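PDB 2PBZ: hypothetical protein from Thermococcus kodakarensis, which binds ATP and is probably a ligase of purine biosynthesis that forms a carbon-nitrogen bond on the way to IMP, with magnesium or manganese as cofactor. Local coordinates for residues L171-F176 with L252-D257; D190-I195 with V212-I217. One frame throughout, in Å; residues are numbered along the deposited sequence.

Contact 1 (L171-F176 with L252-D257); sequences LYVHFF and LHFAYD. With ATP (adenosine-5'-triphosphate), chain D.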
loop_
_atom_site.group_PDB
_atom_site.type_symbol
_atom_site.label_atom_id
_atom_site.label_comp_id
_atom_site.label_asym_id
_atom_site.label_seq_id
_atom_site.Cartn_x
_atom_site.Cartn_y
_atom_site.Cartn_z
ATOM N N LEU A 171 -6.960 2.661 -12.496
ATOM C CA LEU A 171 -6.549 3.726 -11.607
ATOM C C LEU A 171 -7.649 4.710 -11.288
ATOM O O LEU A 171 -8.389 5.149 -12.159
ATOM C CB LEU A 171 -5.369 4.449 -12.245
ATOM C CG LEU A 171 -4.225 3.489 -12.589
ATOM C CD1 LEU A 171 -3.269 4.175 -13.564
ATOM C CD2 LEU A 171 -3.506 3.049 -11.311
ATOM N N TYR A 172 -7.732 5.063 -10.019
ATOM C CA TYR A 172 -8.744 5.986 -9.560
ATOM C C TYR A 172 -8.054 7.230 -9.013
ATOM O O TYR A 172 -7.506 7.229 -7.915
ATOM C CB TYR A 172 -9.621 5.284 -8.514
ATOM C CG TYR A 172 -10.246 4.026 -9.065
ATOM C CD1 TYR A 172 -9.470 2.893 -9.304
ATOM C CD2 TYR A 172 -11.581 4.001 -9.464
ATOM C CE1 TYR A 172 -10.003 1.767 -9.944
ATOM C CE2 TYR A 172 -12.129 2.873 -10.101
ATOM C CZ TYR A 172 -11.333 1.761 -10.345
ATOM O OH TYR A 172 -11.849 0.669 -11.014
ATOM N N VAL A 173 -8.079 8.293 -9.809
ATOM C CA VAL A 173 -7.428 9.535 -9.440
ATOM C C VAL A 173 -8.321 10.432 -8.615
ATOM O O VAL A 173 -9.436 10.744 -9.000
ATOM C CB VAL A 173 -6.964 10.297 -10.691
ATOM C CG1 VAL A 173 -5.975 11.401 -10.297
ATOM C CG2 VAL A 173 -6.329 9.319 -11.672
ATOM N N HIS A 174 -7.810 10.863 -7.480
ATOM C CA HIS A 174 -8.557 11.713 -6.574
ATOM C C HIS A 174 -8.139 13.179 -6.693
ATOM O O HIS A 174 -6.946 13.501 -6.675
ATOM C CB HIS A 174 -8.340 11.208 -5.145
ATOM C CG HIS A 174 -8.619 9.746 -4.985
ATOM N ND1 HIS A 174 -9.896 9.227 -5.009
ATOM C CD2 HIS A 174 -7.784 8.685 -4.873
ATOM C CE1 HIS A 174 -9.836 7.910 -4.922
ATOM N NE2 HIS A 174 -8.567 7.555 -4.841
ATOM N N PHE A 175 -9.128 14.060 -6.806
ATOM C CA PHE A 175 -8.873 15.499 -6.922
ATOM C C PHE A 175 -9.655 16.297 -5.900
ATOM O O PHE A 175 -10.659 15.838 -5.352
ATOM C CB PHE A 175 -9.287 16.042 -8.290
ATOM C CG PHE A 175 -8.464 15.548 -9.432
ATOM C CD1 PHE A 175 -8.950 14.562 -10.280
ATOM C CD2 PHE A 175 -7.220 16.122 -9.706
ATOM C CE1 PHE A 175 -8.223 14.153 -11.395
ATOM C CE2 PHE A 175 -6.476 15.724 -10.819
ATOM C CZ PHE A 175 -6.980 14.739 -11.666
ATOM N N PHE A 176 -9.198 17.514 -5.667
ATOM C CA PHE A 176 -9.894 18.398 -4.752
ATOM C C PHE A 176 -9.740 19.802 -5.281
ATOM O O PHE A 176 -8.676 20.393 -5.147
ATOM C CB PHE A 176 -9.305 18.321 -3.342
ATOM C CG PHE A 176 -10.095 19.089 -2.315
ATOM C CD1 PHE A 176 -11.035 18.442 -1.512
ATOM C CD2 PHE A 176 -9.905 20.460 -2.149
ATOM C CE1 PHE A 176 -11.773 19.143 -0.557
ATOM C CE2 PHE A 176 -10.637 21.181 -1.195
ATOM C CZ PHE A 176 -11.573 20.518 -0.397
ATOM N N LEU A 252 -11.693 10.824 -11.196
ATOM C CA LEU A 252 -11.812 10.365 -12.564
ATOM C C LEU A 252 -11.344 8.913 -12.536
ATOM O O LEU A 252 -10.341 8.587 -11.908
ATOM C CB LEU A 252 -10.926 11.211 -13.475
ATOM C CG LEU A 252 -11.242 12.708 -13.436
ATOM C CD1 LEU A 252 -10.259 13.480 -14.283
ATOM C CD2 LEU A 252 -12.660 12.924 -13.926
ATOM N N HIS A 253 -12.094 8.033 -13.177
ATOM C CA HIS A 253 -11.740 6.622 -13.204
ATOM C C HIS A 253 -11.164 6.246 -14.571
ATOM O O HIS A 253 -11.736 6.565 -15.609
ATOM C CB HIS A 253 -12.977 5.778 -12.856
ATOM C CG HIS A 253 -13.570 6.107 -11.518
ATOM N ND1 HIS A 253 -14.752 5.561 -11.065
ATOM C CD2 HIS A 253 -13.133 6.927 -10.531
ATOM C CE1 HIS A 253 -15.018 6.029 -9.858
ATOM N NE2 HIS A 253 -14.051 6.861 -9.513
ATOM N N PHE A 254 -10.025 5.567 -14.570
ATOM C CA PHE A 254 -9.388 5.205 -15.828
ATOM C C PHE A 254 -8.960 3.774 -15.966
ATOM O O PHE A 254 -8.785 3.055 -14.994
ATOM C CB PHE A 254 -8.125 6.036 -16.071
ATOM C CG PHE A 254 -8.376 7.481 -16.323
ATOM C CD1 PHE A 254 -8.277 8.415 -15.287
ATOM C CD2 PHE A 254 -8.662 7.925 -17.612
ATOM C CE1 PHE A 254 -8.453 9.780 -15.547
ATOM C CE2 PHE A 254 -8.837 9.283 -17.881
ATOM C CZ PHE A 254 -8.731 10.209 -16.852
ATOM N N ALA A 255 -8.742 3.400 -17.214
ATOM C CA ALA A 255 -8.270 2.080 -17.573
ATOM C C ALA A 255 -6.960 2.414 -18.269
ATOM O O ALA A 255 -6.965 3.118 -19.283
ATOM C CB ALA A 255 -9.229 1.421 -18.543
ATOM N N TYR A 256 -5.835 1.959 -17.729
ATOM C CA TYR A 256 -4.574 2.266 -18.383
ATOM C C TYR A 256 -4.158 1.137 -19.330
ATOM O O TYR A 256 -3.782 0.042 -18.903
ATOM C CB TYR A 256 -3.477 2.544 -17.359
ATOM C CG TYR A 256 -2.279 3.208 -17.983
ATOM C CD1 TYR A 256 -2.398 4.440 -18.619
ATOM C CD2 TYR A 256 -1.039 2.590 -17.982
ATOM C CE1 TYR A 256 -1.310 5.043 -19.247
ATOM C CE2 TYR A 256 0.065 3.187 -18.611
ATOM C CZ TYR A 256 -0.082 4.419 -19.245
ATOM O OH TYR A 256 0.991 5.012 -19.877
ATOM N N ASP A 257 -4.258 1.440 -20.621
ATOM C CA ASP A 257 -3.944 0.538 -21.746
ATOM C C ASP A 257 -2.481 0.793 -21.996
ATOM O O ASP A 257 -1.721 -0.067 -22.400
ATOM C CB ASP A 257 -4.703 1.025 -22.994
ATOM C CG ASP A 257 -5.477 -0.064 -23.691
ATOM O OD1 ASP A 257 -6.052 0.239 -24.764
ATOM O OD2 ASP A 257 -5.524 -1.201 -23.176
HETATM P PG ATP D . -20.850 1.292 -9.594
HETATM O O1G ATP D . -21.279 2.169 -10.764
HETATM O O2G ATP D . -22.179 0.476 -9.035
HETATM O O3G ATP D . -20.227 2.215 -8.390
HETATM P PB ATP D . -18.379 1.002 -10.659
HETATM O O1B ATP D . -18.744 1.850 -11.819
HETATM O O2B ATP D . -17.724 1.910 -9.482
HETATM O O3B ATP D . -19.709 0.228 -10.097
HETATM P PA ATP D . -15.890 0.242 -11.718
HETATM O O1A ATP D . -15.090 1.078 -10.795
HETATM O O2A ATP D . -16.087 0.995 -13.124
HETATM O O3A ATP D . -17.365 -0.182 -11.089
HETATM O "O5'" ATP D . -15.215 -1.206 -11.925
HETATM C "C5'" ATP D . -13.897 -1.111 -12.370
HETATM C "C4'" ATP D . -13.434 -2.560 -12.452
HETATM O "O4'" ATP D . -14.235 -3.340 -13.400
HETATM C "C3'" ATP D . -11.964 -2.678 -12.855
HETATM O "O3'" ATP D . -11.251 -3.302 -11.818
HETATM C "C2'" ATP D . -11.930 -3.493 -14.129
HETATM O "O2'" ATP D . -11.189 -4.709 -13.919
HETATM C "C1'" ATP D . -13.399 -3.764 -14.505
HETATM N N9 ATP D . -13.688 -2.997 -15.738
HETATM C C8 ATP D . -14.360 -1.796 -15.846
HETATM N N7 ATP D . -14.426 -1.419 -17.080
HETATM C C5 ATP D . -13.796 -2.340 -17.857
HETATM C C6 ATP D . -13.551 -2.487 -19.259
HETATM N N6 ATP D . -14.006 -1.508 -20.147
HETATM N N1 ATP D . -12.855 -3.594 -19.697
HETATM C C2 ATP D . -12.413 -4.543 -18.849
HETATM N N3 ATP D . -12.635 -4.437 -17.529
HETATM C C4 ATP D . -13.319 -3.376 -17.006
#
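Leu171 and Val173 pair with Phe254 and Leu252 through four backbone hydrogen bonds, and the axes of the two short antiparallel segments approach to 5.0 Å, their directions 154° apart. The bond from Phe254 N to Leu171 O is 2.9 Å long. Tyr172 and His253 form the non-hydrogen-bonded pair between these two. Both side chains lie on the ATP side of the sheet. The rings make an edge-to-face pair, with planes at 59° and the edge of Tyr172 turned to the face of His253. Tyr172 CD2 sits over that face toward its rim, 3.5 Å from His253 CD2. Tyr172 OH donates a hydrogen bond of 3.3 Å to O1A of ATP, an alpha-phosphate oxygen. His253 NE2 is hydrogen-bonded to Asp270. An alanine in place of His253 would probably leave the Tyr172 edge without its aromatic partner and Asp270 without this hydrogen bond. On the opposite face these two segments present apolar side chains. There Phe175 CE1 meets Leu252 CD1 at 3.6 Å. Val173 CG2 comes to the edge of the Phe254 ring, 4.2 Å from CD1. Leu171 CD1 lies beside Tyr256 CB. Strand 170-178 is the central strand of a five-stranded antiparallel sheet and 249-255 is its neighbour, consistent with the ATP-grasp superfamily. Strand 183-194 flanks 170-178, strand 261-266 flanks 249-255, and helix 290-302 packs on Phe176.

Contact 2 (D190-I195 with V212-I217); sequences DERVLI and VGNRAI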
loop_
_atom_site.group_PDB
_atom_site.type_symbol
_atom_site.label_atom_id
_atom_site.label_comp_id
_atom_site.label_asym_id
_atom_site.label_seq_id
_atom_site.Cartn_x
_atom_site.Cartn_y
_atom_site.Cartn_z
ATOM N N ASP A 190 -5.679 5.646 -6.378
ATOM C CA ASP A 190 -6.140 4.442 -5.764
ATOM C C ASP A 190 -6.202 3.298 -6.763
ATOM O O ASP A 190 -6.217 3.499 -7.967
ATOM C CB ASP A 190 -7.528 4.731 -5.185
ATOM C CG ASP A 190 -8.186 3.513 -4.621
ATOM O OD1 ASP A 190 -7.666 2.990 -3.604
ATOM O OD2 ASP A 190 -9.214 3.076 -5.196
ATOM N N GLU A 191 -6.230 2.089 -6.225
ATOM C CA GLU A 191 -6.346 0.862 -6.998
ATOM C C GLU A 191 -7.327 -0.001 -6.203
ATOM O O GLU A 191 -7.116 -0.216 -5.013
ATOM C CB GLU A 191 -4.986 0.185 -7.092
ATOM C CG GLU A 191 -5.009 -1.167 -7.756
ATOM C CD GLU A 191 -3.624 -1.603 -8.208
ATOM O OE1 GLU A 191 -2.698 -1.648 -7.355
ATOM O OE2 GLU A 191 -3.485 -1.893 -9.422
ATOM N N ARG A 192 -8.400 -0.465 -6.841
ATOM C CA ARG A 192 -9.409 -1.272 -6.156
ATOM C C ARG A 192 -8.991 -2.717 -5.864
ATOM O O ARG A 192 -8.230 -3.338 -6.623
ATOM C CB ARG A 192 -10.712 -1.330 -6.976
ATOM C CG ARG A 192 -11.247 -0.006 -7.492
ATOM C CD ARG A 192 -12.131 0.714 -6.495
ATOM N NE ARG A 192 -11.670 2.075 -6.261
ATOM C CZ ARG A 192 -12.385 3.166 -6.503
ATOM N NH1 ARG A 192 -13.612 3.065 -7.001
ATOM N NH2 ARG A 192 -11.866 4.353 -6.234
ATOM N N VAL A 193 -9.480 -3.239 -4.743
ATOM C CA VAL A 193 -9.248 -4.628 -4.371
ATOM C C VAL A 193 -10.604 -5.266 -4.653
ATOM O O VAL A 193 -11.577 -5.016 -3.955
ATOM C CB VAL A 193 -8.867 -4.814 -2.874
ATOM C CG1 VAL A 193 -8.633 -6.308 -2.580
ATOM C CG2 VAL A 193 -7.611 -4.041 -2.558
ATOM N N LEU A 194 -10.656 -6.060 -5.717
ATOM C CA LEU A 194 -11.879 -6.729 -6.142
ATOM C C LEU A 194 -11.902 -8.182 -5.733
ATOM O O LEU A 194 -10.861 -8.751 -5.388
ATOM C CB LEU A 194 -12.015 -6.627 -7.665
ATOM C CG LEU A 194 -12.683 -5.369 -8.234
ATOM C CD1 LEU A 194 -12.175 -4.127 -7.534
ATOM C CD2 LEU A 194 -12.414 -5.309 -9.726
ATOM N N ILE A 195 -13.084 -8.791 -5.765
ATOM C CA ILE A 195 -13.159 -10.179 -5.382
ATOM C C ILE A 195 -12.666 -10.952 -6.580
ATOM O O ILE A 195 -12.415 -12.151 -6.515
ATOM C CB ILE A 195 -14.589 -10.573 -4.943
ATOM C CG1 ILE A 195 -15.512 -10.831 -6.112
ATOM C CG2 ILE A 195 -15.184 -9.440 -4.142
ATOM C CD1 ILE A 195 -16.962 -10.956 -5.649
ATOM N N VAL A 212 -13.801 -4.678 -2.436
ATOM C CA VAL A 212 -13.713 -5.129 -1.064
ATOM C C VAL A 212 -12.920 -4.063 -0.302
ATOM O O VAL A 212 -13.172 -3.799 0.870
ATOM C CB VAL A 212 -12.964 -6.481 -0.991
ATOM C CG1 VAL A 212 -13.172 -7.122 0.364
ATOM C CG2 VAL A 212 -13.435 -7.385 -2.105
ATOM N N GLY A 213 -11.959 -3.456 -0.993
ATOM C CA GLY A 213 -11.112 -2.441 -0.388
ATOM C C GLY A 213 -10.348 -1.608 -1.403
ATOM O O GLY A 213 -10.645 -1.630 -2.598
ATOM N N ASN A 214 -9.350 -0.878 -0.923
ATOM C CA ASN A 214 -8.570 -0.014 -1.782
ATOM C C ASN A 214 -7.091 -0.031 -1.405
ATOM O O ASN A 214 -6.752 -0.100 -0.229
ATOM C CB ASN A 214 -9.106 1.419 -1.671
ATOM C CG ASN A 214 -10.598 1.518 -1.962
ATOM O OD1 ASN A 214 -11.012 1.694 -3.106
ATOM N ND2 ASN A 214 -11.409 1.395 -0.922
ATOM N N ARG A 215 -6.221 0.039 -2.415
ATOM C CA ARG A 215 -4.768 0.071 -2.214
ATOM C C ARG A 215 -4.209 1.413 -2.691
ATOM O O ARG A 215 -4.458 1.819 -3.830
ATOM C CB ARG A 215 -4.039 -1.010 -3.032
ATOM C CG ARG A 215 -4.380 -2.456 -2.763
ATOM C CD ARG A 215 -3.414 -3.340 -3.543
ATOM N NE ARG A 215 -3.778 -4.758 -3.562
ATOM C CZ ARG A 215 -4.712 -5.293 -4.348
ATOM N NH1 ARG A 215 -5.397 -4.528 -5.198
ATOM N NH2 ARG A 215 -4.954 -6.609 -4.293
ATOM N N ALA A 216 -3.446 2.092 -1.844
ATOM C CA ALA A 216 -2.839 3.350 -2.257
ATOM C C ALA A 216 -1.687 2.976 -3.191
ATOM O O ALA A 216 -0.912 2.059 -2.898
ATOM C CB ALA A 216 -2.307 4.118 -1.048
ATOM N N ILE A 217 -1.579 3.673 -4.320
ATOM C CA ILE A 217 -0.525 3.395 -5.287
ATOM C C ILE A 217 0.216 4.650 -5.730
ATOM O O ILE A 217 -0.400 5.668 -6.038
ATOM C CB ILE A 217 -1.107 2.662 -6.541
ATOM C CG1 ILE A 217 -0.207 2.882 -7.754
ATOM C CG2 ILE A 217 -2.500 3.158 -6.850
ATOM C CD1 ILE A 217 -0.726 2.223 -9.012
#
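Val193 and Arg215 cross at about a right angle on one face of an antiparallel strand pair. Arg215 CB lies 3.7 Å from Glu191 O. CG is anti to the carbonyl carbon (chi1 -61°) and touches Val193 CG2 at 3.6 Å. The chain runs extended to NE, which is 4.0 Å from the same methyl. The guanidinium then lies with one face over Val193 CG2, displaced toward the rim. Its CZ is 3.6 Å from this methyl and NH1 3.5 Å, and Arg192 O lies near the guanidinium plane. NH2 forms a salt bridge with Glu191 of the third subunit. Glu191 of the same chain is close enough only for charge attraction, and its OE1 forms a salt bridge with Arg215 of the second subunit. The other face carries Asp190 and Arg192. Arg192 NE and NH2 both donate to Asp190 OD2, NE at 2.9 Å, and NH2 also forms a salt bridge with Asp270. Val212 and Gly213 both face Val193, a classic beta bulge; Val193 O accepts from Val212 N at 2.7 Å and weakly from Gly213 N. The Glu191 and Arg215 bridges thus tie each chain to both neighbours. Asp190 and Asp270 would probably offset the charge of Arg192, which also makes a cation-pi contact with Tyr172.

In the fold
Both contacts are buried and belong to the same five-stranded sheet, where strands 170-178 and 183-194 lie side by side. The centre of contact 1 is about 10 Å from the centre of the chain, that of contact 2 about 13 Å. Contact 1 includes the middle strand of the sheet. Contact 2 includes the outermost strand within this chain, and a strand of the third subunit continues the sheet there. The chemistry follows this placing. Contact 1 is mainly aromatic and apolar, with a polar end at ATP. Contact 2 is rich in charges, with those of Glu191 and Arg215 paired across subunits. The two meet where Tyr172 O probably accepts a hydrogen bond from Asp190 N, and Leu171 packs on Ile217 on the opposite face from Tyr172.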